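Local atomic coordinates of NalP translocator (Neisseria meningitidis, PDB entry 1UYN), a protein that forms, as the translocator domain of an autotransporter, an outer-membrane beta-barrel pore through which the secreted protease passenger domain reaches the bacterial cell surface. Residues A[53-57]-A[294-298]; A[132-136]-A[148-152]; A[172-178]-A[211-217]; A[179-185]-A[203-209]; A[229-235]-A[263-269]. All coordinates share one frame; numbering follows the deposited sequence.

Contact 1 of 5, residues A[53-57]-A[294-298]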
# COMPACT_ATOMS: atom_id res chain seq x y z
N GLY A 53 6.51 -8.67 1.98
CA GLY A 53 6.97 -10.02 1.74
C GLY A 53 5.90 -11.05 2.01
O GLY A 53 5.58 -11.33 3.14
N GLY A 54 5.34 -11.63 0.96
CA GLY A 54 4.34 -12.66 1.13
C GLY A 54 4.32 -13.73 0.06
O GLY A 54 5.17 -13.76 -0.84
N THR A 55 3.35 -14.62 0.22
CA THR A 55 2.99 -15.61 -0.78
C THR A 55 1.51 -15.40 -1.14
O THR A 55 0.74 -14.85 -0.34
CB THR A 55 3.23 -17.03 -0.25
OG1 THR A 55 2.68 -17.13 1.07
CG2 THR A 55 4.70 -17.30 -0.03
N TRP A 56 1.10 -15.83 -2.33
CA TRP A 56 -0.26 -15.59 -2.79
C TRP A 56 -0.64 -16.59 -3.87
O TRP A 56 -0.03 -16.62 -4.92
CB TRP A 56 -0.34 -14.15 -3.29
CG TRP A 56 -1.72 -13.52 -3.48
CD1 TRP A 56 -2.96 -14.12 -3.33
CD2 TRP A 56 -1.99 -12.15 -3.88
NE1 TRP A 56 -3.96 -13.21 -3.61
CE2 TRP A 56 -3.40 -12.00 -3.95
CE3 TRP A 56 -1.18 -11.04 -4.18
CZ2 TRP A 56 -4.02 -10.79 -4.31
CZ3 TRP A 56 -1.79 -9.82 -4.55
CH2 TRP A 56 -3.20 -9.72 -4.62
N GLU A 57 -1.64 -17.43 -3.61
CA GLU A 57 -2.30 -18.17 -4.68
C GLU A 57 -3.38 -17.32 -5.37
O GLU A 57 -4.39 -16.99 -4.76
CB GLU A 57 -2.95 -19.44 -4.15
CG GLU A 57 -3.37 -20.41 -5.24
CD GLU A 57 -2.31 -21.45 -5.51
OE1 GLU A 57 -1.24 -21.33 -4.87
OE2 GLU A 57 -2.54 -22.38 -6.35
N GLN A 294 -5.19 -18.61 1.28
CA GLN A 294 -4.30 -18.46 0.14
C GLN A 294 -3.65 -17.10 0.02
O GLN A 294 -3.20 -16.70 -1.06
CB GLN A 294 -5.05 -18.83 -1.15
CG GLN A 294 -5.10 -20.35 -1.41
CD GLN A 294 -5.73 -20.64 -2.76
OE1 GLN A 294 -5.30 -21.56 -3.49
NE2 GLN A 294 -6.72 -19.83 -3.13
N TYR A 295 -3.58 -16.37 1.12
CA TYR A 295 -2.87 -15.09 1.08
C TYR A 295 -2.21 -14.85 2.42
O TYR A 295 -2.78 -15.13 3.45
CB TYR A 295 -3.80 -13.92 0.65
CG TYR A 295 -3.14 -12.55 0.66
CD1 TYR A 295 -2.86 -11.91 1.86
CD2 TYR A 295 -2.81 -11.90 -0.52
CE1 TYR A 295 -2.28 -10.69 1.90
CE2 TYR A 295 -2.19 -10.65 -0.50
CZ TYR A 295 -1.93 -10.05 0.72
OH TYR A 295 -1.33 -8.83 0.81
N GLY A 296 -0.99 -14.36 2.37
CA GLY A 296 -0.27 -13.97 3.57
C GLY A 296 0.82 -13.00 3.21
O GLY A 296 1.61 -13.27 2.34
N ASN A 297 0.87 -11.86 3.89
CA ASN A 297 1.85 -10.83 3.60
C ASN A 297 2.42 -10.26 4.86
O ASN A 297 1.68 -9.85 5.69
CB ASN A 297 1.20 -9.70 2.80
CG ASN A 297 2.24 -8.75 2.21
OD1 ASN A 297 2.94 -9.11 1.23
ND2 ASN A 297 2.37 -7.55 2.81
N HIS A 298 3.74 -10.23 4.98
CA HIS A 298 4.42 -9.46 6.04
C HIS A 298 4.70 -8.06 5.52
O HIS A 298 5.30 -7.92 4.50
CB HIS A 298 5.75 -10.12 6.45
CG HIS A 298 5.62 -11.56 6.80
ND1 HIS A 298 5.45 -12.54 5.85
CD2 HIS A 298 5.66 -12.20 7.99
CE1 HIS A 298 5.36 -13.72 6.44
NE2 HIS A 298 5.50 -13.54 7.74
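Trp-56 and Tyr-295 meet in a T-shaped aromatic pair across the seam that closes the 12-stranded antiparallel barrel. The edge of the Tyr-295 ring points at the face of the Trp-56 indole. Their planes stand at 83°, and Tyr-295 CD2 lies 3.5 Å from Trp-56 CD2. In both residues CG is anti to the backbone N (chi1 -164° and 177°), which raises both rings from the same side of the sheet.

The backbones are joined beneath the rings. Thr-55 and Gly-296 form a hydrogen-bonded pair, with Thr-55 N to Gly-296 O at 3.1 Å and Gly-296 N to Thr-55 O at 3.3 Å. Glu-57 N donates to Gln-294 O at 3.1 Å.

His-298 lies on the other side and binds back to the neighbouring strand. Gly-53 O accepts from His-298 N at 2.8 Å. It also accepts from His-298 ND1 at 3.0 Å, and this oxygen lies in the plane of the imidazole.

Asn-297 is on the same side as the rings, and its ND2 is held by Asp-52. That side faces helix 12-34. There Tyr-295 OH is hydrogen-bonded to Asp-23 OD2 and Arg-27 NH1, which anchors the hydroxyl end of the ring.

Contact 2 of 5, residues A[132-136]-A[148-152]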
# COMPACT_ATOMS: atom_id res chain seq x y z
N TYR A 132 3.45 2.63 -13.04
CA TYR A 132 4.21 1.43 -12.78
C TYR A 132 4.75 0.84 -14.07
O TYR A 132 4.23 1.09 -15.14
CB TYR A 132 3.41 0.42 -11.93
CG TYR A 132 2.26 -0.25 -12.62
CD1 TYR A 132 2.45 -1.38 -13.37
CD2 TYR A 132 0.97 0.24 -12.49
CE1 TYR A 132 1.41 -2.00 -14.00
CE2 TYR A 132 -0.08 -0.37 -13.13
CZ TYR A 132 0.14 -1.50 -13.89
OH TYR A 132 -0.90 -2.15 -14.54
N LYS A 133 5.85 0.12 -13.95
CA LYS A 133 6.41 -0.62 -15.05
C LYS A 133 6.69 -2.03 -14.58
O LYS A 133 7.40 -2.23 -13.62
CB LYS A 133 7.71 0.04 -15.53
CG LYS A 133 8.20 -0.55 -16.87
CD LYS A 133 9.34 0.25 -17.53
CE LYS A 133 10.69 -0.55 -17.52
NZ LYS A 133 11.25 -0.81 -18.91
N ASN A 134 6.13 -3.01 -15.27
CA ASN A 134 6.35 -4.42 -14.96
C ASN A 134 7.24 -5.00 -16.04
O ASN A 134 6.94 -4.90 -17.23
CB ASN A 134 5.01 -5.20 -14.96
CG ASN A 134 4.12 -4.84 -13.79
OD1 ASN A 134 4.54 -4.17 -12.83
ND2 ASN A 134 2.87 -5.25 -13.86
N SER A 135 8.35 -5.58 -15.62
CA SER A 135 9.22 -6.32 -16.51
C SER A 135 9.02 -7.77 -16.22
O SER A 135 9.16 -8.18 -15.11
CB SER A 135 10.65 -5.96 -16.27
OG SER A 135 10.87 -4.72 -16.86
N ILE A 136 8.63 -8.54 -17.21
CA ILE A 136 8.37 -9.94 -17.04
C ILE A 136 9.41 -10.67 -17.81
O ILE A 136 9.72 -10.26 -18.88
CB ILE A 136 6.99 -10.25 -17.59
CG1 ILE A 136 5.90 -10.02 -16.53
CG2 ILE A 136 6.93 -11.67 -18.05
CD1 ILE A 136 5.83 -8.63 -15.93
N GLY A 148 8.93 -9.10 -21.47
CA GLY A 148 7.77 -8.26 -21.70
C GLY A 148 7.68 -7.09 -20.76
O GLY A 148 8.00 -7.19 -19.58
N SER A 149 7.26 -5.97 -21.28
CA SER A 149 7.33 -4.73 -20.51
C SER A 149 6.02 -3.99 -20.64
O SER A 149 5.50 -3.76 -21.74
CB SER A 149 8.53 -3.87 -20.99
OG SER A 149 9.10 -3.18 -19.88
N VAL A 150 5.44 -3.64 -19.51
CA VAL A 150 4.12 -2.99 -19.56
C VAL A 150 4.05 -1.88 -18.56
O VAL A 150 4.59 -1.99 -17.47
CB VAL A 150 2.93 -3.99 -19.37
CG1 VAL A 150 2.99 -4.66 -18.06
CG2 VAL A 150 1.58 -3.30 -19.53
N ASN A 151 3.40 -0.80 -18.97
CA ASN A 151 3.19 0.31 -18.11
C ASN A 151 1.77 0.39 -17.72
O ASN A 151 0.91 -0.01 -18.46
CB ASN A 151 3.62 1.62 -18.77
CG ASN A 151 5.03 1.55 -19.32
OD1 ASN A 151 5.24 1.78 -20.52
ND2 ASN A 151 6.00 1.24 -18.47
N GLY A 152 1.53 0.90 -16.53
CA GLY A 152 0.19 1.22 -16.12
C GLY A 152 0.15 2.46 -15.22
O GLY A 152 1.15 3.08 -14.92
O HOH W 1 11.85 -3.45 -18.97
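Tyr-132 lays one face of its ring over Gly-152, its partner in the antiparallel hairpin of strands 121-139 and 145-163. Gly-152 CA is 3.7 Å from the ring centroid and 24° off the normal, a CH-pi contact. Tyr-132 CG sits between the backbone N and the carbonyl carbon (chi1 71°), and this turns the phenol across the sheet instead of along its own strand. Gly-152 has no side chain, and the ring occupies the place where one would be. This is the aromatic-glycine pairing of beta-sheets, consistent with the mortise-tenon joint known from autotransporter barrels. Tyr-132 OH is hydrogen-bonded beyond the contact to Gln-186.

Three hydrogen-bonded pairs tie the strands: Tyr-132 with Gly-152, Asn-134 with Val-150, and Ile-136 with Gly-148. In the middle one, Asn-134 N reaches Val-150 O at 2.9 Å with a nearly straight N-H...O angle of 168°. Asn-134 CB touches Val-150 CG1 at 3.7 Å on the side that faces helix 12-34. Asn-134 OD1 is hydrogen-bonded to Thr-104.

The other side of the sheet is polar. The Lys-133 chain lies beside Asn-151, then bends toward Ser-149. One water joins three side chains there. It accepts from Lys-133 NZ at 2.7 Å and is hydrogen-bonded to Ser-135 OG at 2.7 Å and to Ser-149 OG at 2.9 Å.

Contact 3 of 5, residues A[172-178]-A[211-217]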
# COMPACT_ATOMS: atom_id res chain seq x y z
N ASP A 172 -5.52 4.80 24.40
CA ASP A 172 -6.38 5.27 23.29
C ASP A 172 -6.79 4.21 22.23
O ASP A 172 -5.93 3.67 21.56
CB ASP A 172 -5.64 6.44 22.60
CG ASP A 172 -6.38 7.00 21.41
OD1 ASP A 172 -7.54 6.58 21.16
OD2 ASP A 172 -5.89 7.86 20.64
N LEU A 173 -8.09 3.94 22.13
CA LEU A 173 -8.73 3.14 21.05
C LEU A 173 -9.42 3.99 19.95
O LEU A 173 -10.46 4.60 20.21
CB LEU A 173 -9.78 2.18 21.65
CG LEU A 173 -10.51 1.22 20.68
CD1 LEU A 173 -9.56 0.13 20.17
CD2 LEU A 173 -11.72 0.60 21.30
N THR A 174 -8.86 4.00 18.73
CA THR A 174 -9.51 4.59 17.56
C THR A 174 -10.10 3.52 16.67
O THR A 174 -9.43 2.54 16.37
CB THR A 174 -8.53 5.46 16.73
OG1 THR A 174 -7.38 4.71 16.36
CG2 THR A 174 -7.91 6.50 17.58
N VAL A 175 -11.36 3.71 16.28
CA VAL A 175 -12.03 2.87 15.27
C VAL A 175 -12.10 3.63 13.97
O VAL A 175 -12.41 4.80 13.92
CB VAL A 175 -13.43 2.49 15.69
CG1 VAL A 175 -14.08 1.61 14.67
CG2 VAL A 175 -13.41 1.79 17.06
N GLU A 176 -11.82 2.95 12.89
CA GLU A 176 -11.63 3.59 11.62
C GLU A 176 -12.12 2.69 10.51
O GLU A 176 -11.91 1.49 10.54
CB GLU A 176 -10.16 3.94 11.42
CG GLU A 176 -9.99 4.74 10.16
CD GLU A 176 -8.57 5.17 9.92
OE1 GLU A 176 -8.15 6.17 10.53
OE2 GLU A 176 -7.92 4.51 9.09
N GLY A 177 -12.77 3.29 9.53
CA GLY A 177 -13.50 2.55 8.50
C GLY A 177 -13.88 3.37 7.28
O GLY A 177 -14.22 4.56 7.36
N GLY A 178 -13.85 2.73 6.12
CA GLY A 178 -14.29 3.39 4.91
C GLY A 178 -14.14 2.60 3.64
O GLY A 178 -14.34 1.41 3.61
N LEU A 211 -12.91 -1.36 4.30
CA LEU A 211 -11.79 -1.29 5.26
C LEU A 211 -12.40 -0.94 6.59
O LEU A 211 -13.41 -0.24 6.65
CB LEU A 211 -10.80 -0.18 4.90
CG LEU A 211 -10.21 -0.31 3.51
CD1 LEU A 211 -9.80 1.07 2.97
CD2 LEU A 211 -9.00 -1.26 3.49
N ALA A 212 -11.77 -1.42 7.64
CA ALA A 212 -12.34 -1.33 8.99
C ALA A 212 -11.24 -1.79 9.90
O ALA A 212 -10.47 -2.65 9.51
CB ALA A 212 -13.59 -2.21 9.15
N GLY A 213 -11.13 -1.21 11.07
CA GLY A 213 -9.88 -1.29 11.78
C GLY A 213 -9.91 -0.67 13.14
O GLY A 213 -10.76 0.15 13.44
N LEU A 214 -8.93 -1.08 13.94
CA LEU A 214 -8.84 -0.80 15.39
C LEU A 214 -7.41 -0.45 15.65
O LEU A 214 -6.52 -1.10 15.11
CB LEU A 214 -9.13 -2.06 16.18
CG LEU A 214 -10.58 -2.53 16.30
CD1 LEU A 214 -10.74 -3.65 17.39
CD2 LEU A 214 -11.49 -1.33 16.60
N LYS A 215 -7.18 0.59 16.43
CA LYS A 215 -5.82 1.00 16.82
C LYS A 215 -5.86 1.26 18.33
O LYS A 215 -6.66 2.04 18.81
CB LYS A 215 -5.36 2.24 16.07
CG LYS A 215 -3.90 2.67 16.35
CD LYS A 215 -3.46 3.78 15.38
CE LYS A 215 -2.47 4.79 15.99
NZ LYS A 215 -1.32 5.13 15.06
N LEU A 216 -5.01 0.56 19.06
CA LEU A 216 -4.94 0.65 20.51
C LEU A 216 -3.57 1.25 20.77
O LEU A 216 -2.58 0.53 20.80
CB LEU A 216 -5.12 -0.75 21.11
CG LEU A 216 -5.11 -1.01 22.62
CD1 LEU A 216 -6.29 -0.33 23.35
CD2 LEU A 216 -5.13 -2.54 22.90
N SER A 217 -3.51 2.58 20.79
CA SER A 217 -2.36 3.34 21.31
C SER A 217 -2.25 3.27 22.85
O SER A 217 -3.21 3.50 23.57
CB SER A 217 -2.46 4.81 20.86
OG SER A 217 -2.13 4.97 19.47
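Val-175 and Leu-214 form the closest apolar side-chain contact here. They lie side by side and point the same way, with Val-175 CG2 3.7 Å from Leu-214 CD2. Leu-214 CG is anti to the carbonyl carbon (chi1 -76°), and this brings CD2 over to the other strand. Leu-173 CD1 approaches the same CD2 more loosely, at 4.3 Å.

Beside this cluster the backbone pairing is regular. Thr-174 and Lys-215 exchange two hydrogen bonds: Thr-174 N to Lys-215 O is 2.9 Å and Lys-215 N to Thr-174 O is 3.0 Å. Their side chains run together on the opposite side of the sheet from Val-175 and Leu-214.

Side-chain contact thins toward Gly-177 and Ala-212. The backbones stay close, with CA atoms 4.1 Å apart, but the one side chain there is the methyl of Ala-212. Glu-176 OE1 is bound by Tyr-122 and Lys-124, and Lys-215 makes a cation-pi contact with Phe-227.

Leu-173, Val-175, Ala-212, Leu-214 and Leu-216 lie on the outer surface. The charged and hydroxyl groups share the inner side with Leu-211. Such a division is typical of a transmembrane beta-barrel with a hydrophilic pore.

Contact 4 of 5, residues A[179-185]-A[203-209]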
# COMPACT_ATOMS: atom_id res chain seq x y z
N LEU A 179 -13.85 3.31 2.56
CA LEU A 179 -13.72 2.70 1.29
C LEU A 179 -12.46 3.21 0.63
O LEU A 179 -12.00 4.28 0.93
CB LEU A 179 -14.94 3.05 0.46
CG LEU A 179 -16.30 2.71 1.05
CD1 LEU A 179 -17.32 3.42 0.20
CD2 LEU A 179 -16.58 1.20 1.10
N ARG A 180 -11.90 2.41 -0.28
CA ARG A 180 -10.82 2.85 -1.16
C ARG A 180 -11.21 2.36 -2.55
O ARG A 180 -11.55 1.23 -2.70
CB ARG A 180 -9.50 2.24 -0.74
CG ARG A 180 -8.29 2.79 -1.52
CD ARG A 180 -7.34 1.70 -2.01
NE ARG A 180 -6.86 0.88 -0.93
CZ ARG A 180 -6.56 -0.40 -1.00
NH1 ARG A 180 -6.72 -1.10 -2.12
NH2 ARG A 180 -6.13 -1.01 0.10
N TYR A 181 -11.17 3.22 -3.54
CA TYR A 181 -11.43 2.83 -4.91
C TYR A 181 -10.12 2.82 -5.67
O TYR A 181 -9.46 3.84 -5.70
CB TYR A 181 -12.36 3.85 -5.56
CG TYR A 181 -12.87 3.42 -6.92
CD1 TYR A 181 -13.70 2.34 -7.05
CD2 TYR A 181 -12.53 4.13 -8.08
CE1 TYR A 181 -14.18 1.92 -8.29
CE2 TYR A 181 -13.01 3.75 -9.33
CZ TYR A 181 -13.84 2.63 -9.42
OH TYR A 181 -14.37 2.19 -10.62
N ASP A 182 -9.74 1.69 -6.26
CA ASP A 182 -8.53 1.57 -7.06
C ASP A 182 -8.91 1.54 -8.49
O ASP A 182 -9.63 0.64 -8.90
CB ASP A 182 -7.82 0.25 -6.81
CG ASP A 182 -7.32 0.11 -5.42
OD1 ASP A 182 -7.18 1.14 -4.71
OD2 ASP A 182 -7.05 -1.01 -4.96
N LEU A 183 -8.40 2.49 -9.25
CA LEU A 183 -8.60 2.53 -10.69
C LEU A 183 -7.27 2.22 -11.35
O LEU A 183 -6.32 2.97 -11.21
CB LEU A 183 -9.06 3.92 -11.10
CG LEU A 183 -9.48 4.15 -12.54
CD1 LEU A 183 -10.59 3.17 -13.00
CD2 LEU A 183 -9.96 5.55 -12.65
N LEU A 184 -7.20 1.13 -12.09
CA LEU A 184 -5.95 0.72 -12.73
C LEU A 184 -6.19 0.84 -14.21
O LEU A 184 -7.11 0.24 -14.70
CB LEU A 184 -5.60 -0.72 -12.38
CG LEU A 184 -4.27 -1.16 -13.01
CD1 LEU A 184 -3.26 -1.51 -11.95
CD2 LEU A 184 -4.48 -2.34 -13.92
N LYS A 185 -5.40 1.64 -14.90
CA LYS A 185 -5.38 1.61 -16.36
C LYS A 185 -4.01 1.02 -16.74
O LYS A 185 -2.97 1.54 -16.34
CB LYS A 185 -5.60 3.01 -16.95
CG LYS A 185 -6.77 3.89 -16.34
CD LYS A 185 -7.89 4.24 -17.37
CE LYS A 185 -8.45 5.72 -17.36
NZ LYS A 185 -7.56 6.71 -16.65
N LEU A 203 -6.18 -2.40 -20.43
CA LEU A 203 -7.02 -2.91 -19.42
C LEU A 203 -7.33 -1.72 -18.46
O LEU A 203 -6.43 -1.08 -18.00
CB LEU A 203 -6.26 -4.01 -18.68
CG LEU A 203 -6.91 -4.46 -17.37
CD1 LEU A 203 -8.13 -5.28 -17.79
CD2 LEU A 203 -5.97 -5.26 -16.52
N THR A 204 -8.61 -1.45 -18.23
CA THR A 204 -9.07 -0.58 -17.18
C THR A 204 -9.78 -1.43 -16.14
O THR A 204 -10.61 -2.25 -16.48
CB THR A 204 -10.07 0.42 -17.74
OG1 THR A 204 -9.38 1.47 -18.45
CG2 THR A 204 -10.70 1.16 -16.58
N GLU A 205 -9.50 -1.24 -14.85
CA GLU A 205 -10.24 -2.01 -13.84
C GLU A 205 -10.40 -1.23 -12.53
O GLU A 205 -9.43 -0.85 -11.90
CB GLU A 205 -9.57 -3.35 -13.67
CG GLU A 205 -10.09 -4.23 -12.58
CD GLU A 205 -11.30 -5.04 -12.96
OE1 GLU A 205 -11.75 -4.93 -14.12
OE2 GLU A 205 -11.81 -5.78 -12.08
N GLY A 206 -11.63 -0.99 -12.11
CA GLY A 206 -11.91 -0.27 -10.91
C GLY A 206 -12.46 -1.15 -9.81
O GLY A 206 -13.52 -1.79 -10.03
N THR A 207 -11.82 -1.11 -8.62
CA THR A 207 -12.21 -1.92 -7.49
C THR A 207 -12.45 -1.12 -6.17
O THR A 207 -11.57 -0.44 -5.64
CB THR A 207 -11.14 -2.98 -7.25
OG1 THR A 207 -10.92 -3.74 -8.44
CG2 THR A 207 -11.62 -4.04 -6.28
N LEU A 208 -13.67 -1.21 -5.66
CA LEU A 208 -13.98 -0.74 -4.33
C LEU A 208 -13.56 -1.74 -3.30
O LEU A 208 -13.79 -2.93 -3.45
CB LEU A 208 -15.48 -0.55 -4.20
CG LEU A 208 -15.96 0.38 -3.09
CD1 LEU A 208 -15.43 1.77 -3.24
CD2 LEU A 208 -17.47 0.38 -3.22
N VAL A 209 -12.98 -1.21 -2.22
CA VAL A 209 -12.43 -1.96 -1.09
C VAL A 209 -13.05 -1.42 0.19
O VAL A 209 -13.01 -0.19 0.44
CB VAL A 209 -10.87 -1.79 -0.97
CG1 VAL A 209 -10.33 -2.72 0.11
CG2 VAL A 209 -10.16 -2.08 -2.28
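Asp-182 and Thr-207 form the central hydrogen-bonded pair of this antiparallel ladder. Asp-182 N gives to Thr-207 O at 2.9 Å, and Thr-207 N returns to Asp-182 O at 2.8 Å. The pairs Arg-180 with Val-209 and Leu-184 with Glu-205 repeat the pattern on either side.

Van der Waals contacts lie on both sides of the sheet. Tyr-181 CG is anti to the backbone N (chi1 -171°), and the ring leans across the neighbouring strand. Its OH lies 3.5 Å from Gly-206 CA. Leu-179 CB meets Leu-208 CD1 at 3.9 Å on that outer side. On the inner side Leu-184 CD2 meets Leu-203 CD2 at 4.2 Å.

Also inside, Arg-180 NH1 forms a salt bridge with Asp-182 OD2 at 2.9 Å, using the syn lone pair of that oxygen. Val-209 lies over one face of the guanidinium, its CG2 3.6 Å from NH1. Arg-180 NH2 binds Glu-233, and Asp-182 OD2 also binds Arg-239. Apolar groups outside and an ionic network inside fit a transmembrane barrel with a hydrophilic pore.

Inside the barrel, helix 12-34 packs on Arg-180 and Leu-184. Strand 145-163 flanks segment 179-185, and strand 224-235 touches Thr-207 and Val-209.

Contact 5 of 5, residues A[229-235]-A[263-269]. With SO4 (sulfate ion), chain C.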
# COMPACT_ATOMS: atom_id res chain seq x y z
N THR A 229 -2.70 -2.93 16.23
CA THR A 229 -3.75 -2.76 15.20
C THR A 229 -4.35 -4.10 14.80
O THR A 229 -3.64 -5.08 14.62
CB THR A 229 -3.22 -2.15 13.88
OG1 THR A 229 -2.09 -2.92 13.42
CG2 THR A 229 -2.70 -0.75 14.07
N ALA A 230 -5.66 -4.10 14.60
CA ALA A 230 -6.37 -5.23 14.03
C ALA A 230 -7.31 -4.65 12.98
O ALA A 230 -7.92 -3.62 13.19
CB ALA A 230 -7.12 -5.96 15.09
N GLY A 231 -7.42 -5.30 11.82
CA GLY A 231 -8.20 -4.74 10.74
C GLY A 231 -8.78 -5.77 9.81
O GLY A 231 -8.39 -6.93 9.79
N VAL A 232 -9.70 -5.30 8.99
CA VAL A 232 -10.43 -6.12 8.05
C VAL A 232 -10.41 -5.37 6.72
O VAL A 232 -10.38 -4.15 6.66
CB VAL A 232 -11.83 -6.31 8.63
CG1 VAL A 232 -12.86 -6.47 7.59
CG2 VAL A 232 -11.83 -7.48 9.60
N GLU A 233 -10.38 -6.12 5.63
CA GLU A 233 -10.20 -5.55 4.30
C GLU A 233 -10.68 -6.57 3.27
O GLU A 233 -10.46 -7.76 3.41
CB GLU A 233 -8.73 -5.19 4.13
CG GLU A 233 -8.26 -4.90 2.71
CD GLU A 233 -7.10 -3.88 2.65
OE1 GLU A 233 -6.62 -3.38 3.77
OE2 GLU A 233 -6.70 -3.54 1.50
N ARG A 234 -11.40 -6.12 2.28
CA ARG A 234 -12.05 -7.03 1.36
C ARG A 234 -12.45 -6.31 0.09
O ARG A 234 -13.05 -5.26 0.16
CB ARG A 234 -13.31 -7.60 1.99
CG ARG A 234 -13.96 -8.74 1.22
CD ARG A 234 -15.20 -9.17 1.87
NE ARG A 234 -15.61 -10.54 1.57
CZ ARG A 234 -16.23 -10.87 0.48
NH1 ARG A 234 -16.50 -9.96 -0.47
NH2 ARG A 234 -16.58 -12.11 0.31
N ASP A 235 -12.18 -6.88 -1.06
CA ASP A 235 -12.66 -6.25 -2.27
C ASP A 235 -14.18 -6.40 -2.28
O ASP A 235 -14.73 -7.41 -1.86
CB ASP A 235 -11.99 -6.83 -3.51
CG ASP A 235 -10.51 -6.52 -3.58
OD1 ASP A 235 -9.99 -5.69 -2.82
OD2 ASP A 235 -9.74 -7.08 -4.36
N PRO A 263 -12.44 -13.07 -4.29
CA PRO A 263 -12.63 -11.89 -3.39
C PRO A 263 -12.80 -12.37 -1.96
O PRO A 263 -13.83 -12.97 -1.61
CB PRO A 263 -13.91 -11.22 -3.93
CG PRO A 263 -14.67 -12.38 -4.69
CD PRO A 263 -13.71 -13.61 -4.82
N HIS A 264 -11.77 -12.20 -1.15
CA HIS A 264 -11.82 -12.74 0.21
C HIS A 264 -11.53 -11.64 1.16
O HIS A 264 -10.87 -10.68 0.80
CB HIS A 264 -10.82 -13.89 0.42
CG HIS A 264 -11.16 -15.12 -0.38
ND1 HIS A 264 -11.05 -15.17 -1.76
CD2 HIS A 264 -11.62 -16.34 0.01
CE1 HIS A 264 -11.43 -16.37 -2.18
NE2 HIS A 264 -11.77 -17.10 -1.13
N THR A 265 -12.07 -11.79 2.37
CA THR A 265 -11.79 -10.90 3.50
C THR A 265 -10.40 -11.20 4.02
O THR A 265 -10.13 -12.34 4.34
CB THR A 265 -12.82 -11.18 4.61
OG1 THR A 265 -14.10 -10.72 4.20
CG2 THR A 265 -12.58 -10.35 5.86
N ARG A 266 -9.51 -10.21 4.11
CA ARG A 266 -8.32 -10.39 4.99
C ARG A 266 -8.34 -9.73 6.34
O ARG A 266 -8.85 -8.67 6.48
CB ARG A 266 -7.01 -10.01 4.35
CG ARG A 266 -6.92 -8.69 3.79
CD ARG A 266 -5.99 -8.71 2.69
NE ARG A 266 -6.40 -9.70 1.67
CZ ARG A 266 -5.93 -9.68 0.43
NH1 ARG A 266 -5.06 -8.71 0.06
NH2 ARG A 266 -6.33 -10.61 -0.43
N LEU A 267 -7.78 -10.43 7.32
CA LEU A 267 -7.53 -9.94 8.65
C LEU A 267 -6.10 -9.44 8.63
O LEU A 267 -5.23 -10.11 8.12
CB LEU A 267 -7.63 -11.08 9.67
CG LEU A 267 -8.90 -11.95 9.60
CD1 LEU A 267 -9.06 -12.91 10.81
CD2 LEU A 267 -10.18 -11.08 9.45
N VAL A 268 -5.87 -8.27 9.19
CA VAL A 268 -4.53 -7.76 9.37
C VAL A 268 -4.31 -7.44 10.83
O VAL A 268 -5.09 -6.68 11.39
CB VAL A 268 -4.34 -6.43 8.63
CG1 VAL A 268 -2.91 -5.91 8.86
CG2 VAL A 268 -4.67 -6.59 7.15
N ALA A 269 -3.26 -7.98 11.43
CA ALA A 269 -2.84 -7.58 12.78
C ALA A 269 -1.48 -6.87 12.66
O ALA A 269 -0.76 -7.10 11.70
CB ALA A 269 -2.75 -8.78 13.71
S SO4 C . -13.98 -15.69 2.70
O1 SO4 C . -14.83 -15.50 1.49
O2 SO4 C . -13.31 -17.00 2.58
O3 SO4 C . -13.04 -14.59 2.89
O4 SO4 C . -14.77 -15.69 3.94
O HOH W 2 -10.44 -8.71 -0.92
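Glu-233 O is approached by two groups of the facing strand. Arg-266 N donates to it at 2.7 Å, and Thr-265 CA makes a CA-H...O contact at 3.4 Å. The return bond, Glu-233 N to Arg-266 O, is weak. A firmer pair follows at Gly-231 and Val-268, where Val-268 N reaches Gly-231 O at 2.9 Å.

The two side chains of the first pair rise on the inner side of the sheet but do not join their charges to each other. Arg-266 CG lies between the backbone N and the carbonyl carbon (chi1 54°) and meets Glu-233 CB at 4.0 Å. Glu-233 OE1 forms a salt bridge with Lys-30, and Arg-266 NH1 forms one with Asp-23, both of helix 12-34. These bonds connect the sheet to the helix in the pore. Glu-233 OE2 is bridged to Arg-180.

On the outer side Val-232 CG2 lies beside Leu-267 CD2 at 4.0 Å. Arg-234 extends across Thr-265 at about a right angle. Pro-263 O lies over one face of its guanidinium, and Thr-265 OG1 is in plane at the edge. A sulfate, probably from the crystallisation liquor, accepts from Thr-265 N at 3.0 Å. A water bridges Asp-235 N and His-264 O.

A ladder with apolar residues outside and charges bound to a central helix is characteristic of the autotransporter translocator barrel.

All five contacts belong to one closed antiparallel sheet of 12 strands. Contact 1 pairs the first strand with the last and closes the barrel, so the other four lie between its segments in the chain. Contact 2 comes first among these. Contacts 3 and 4 follow on strands 172-192 and 199-219, with centres about 23 Å apart, and contact 4 is nearer the turn. Contact 5 comes last. Backbone bonds join it to contact 3, with centres about 13 Å apart. The Arg-180 to Glu-233 salt bridge joins it to contact 4, and Tyr-295 of contact 1 packs on its Arg-266. Contacts 2 and 3 are farthest apart, about 36 Å between centres. Together they sample the wall around helix 12-34.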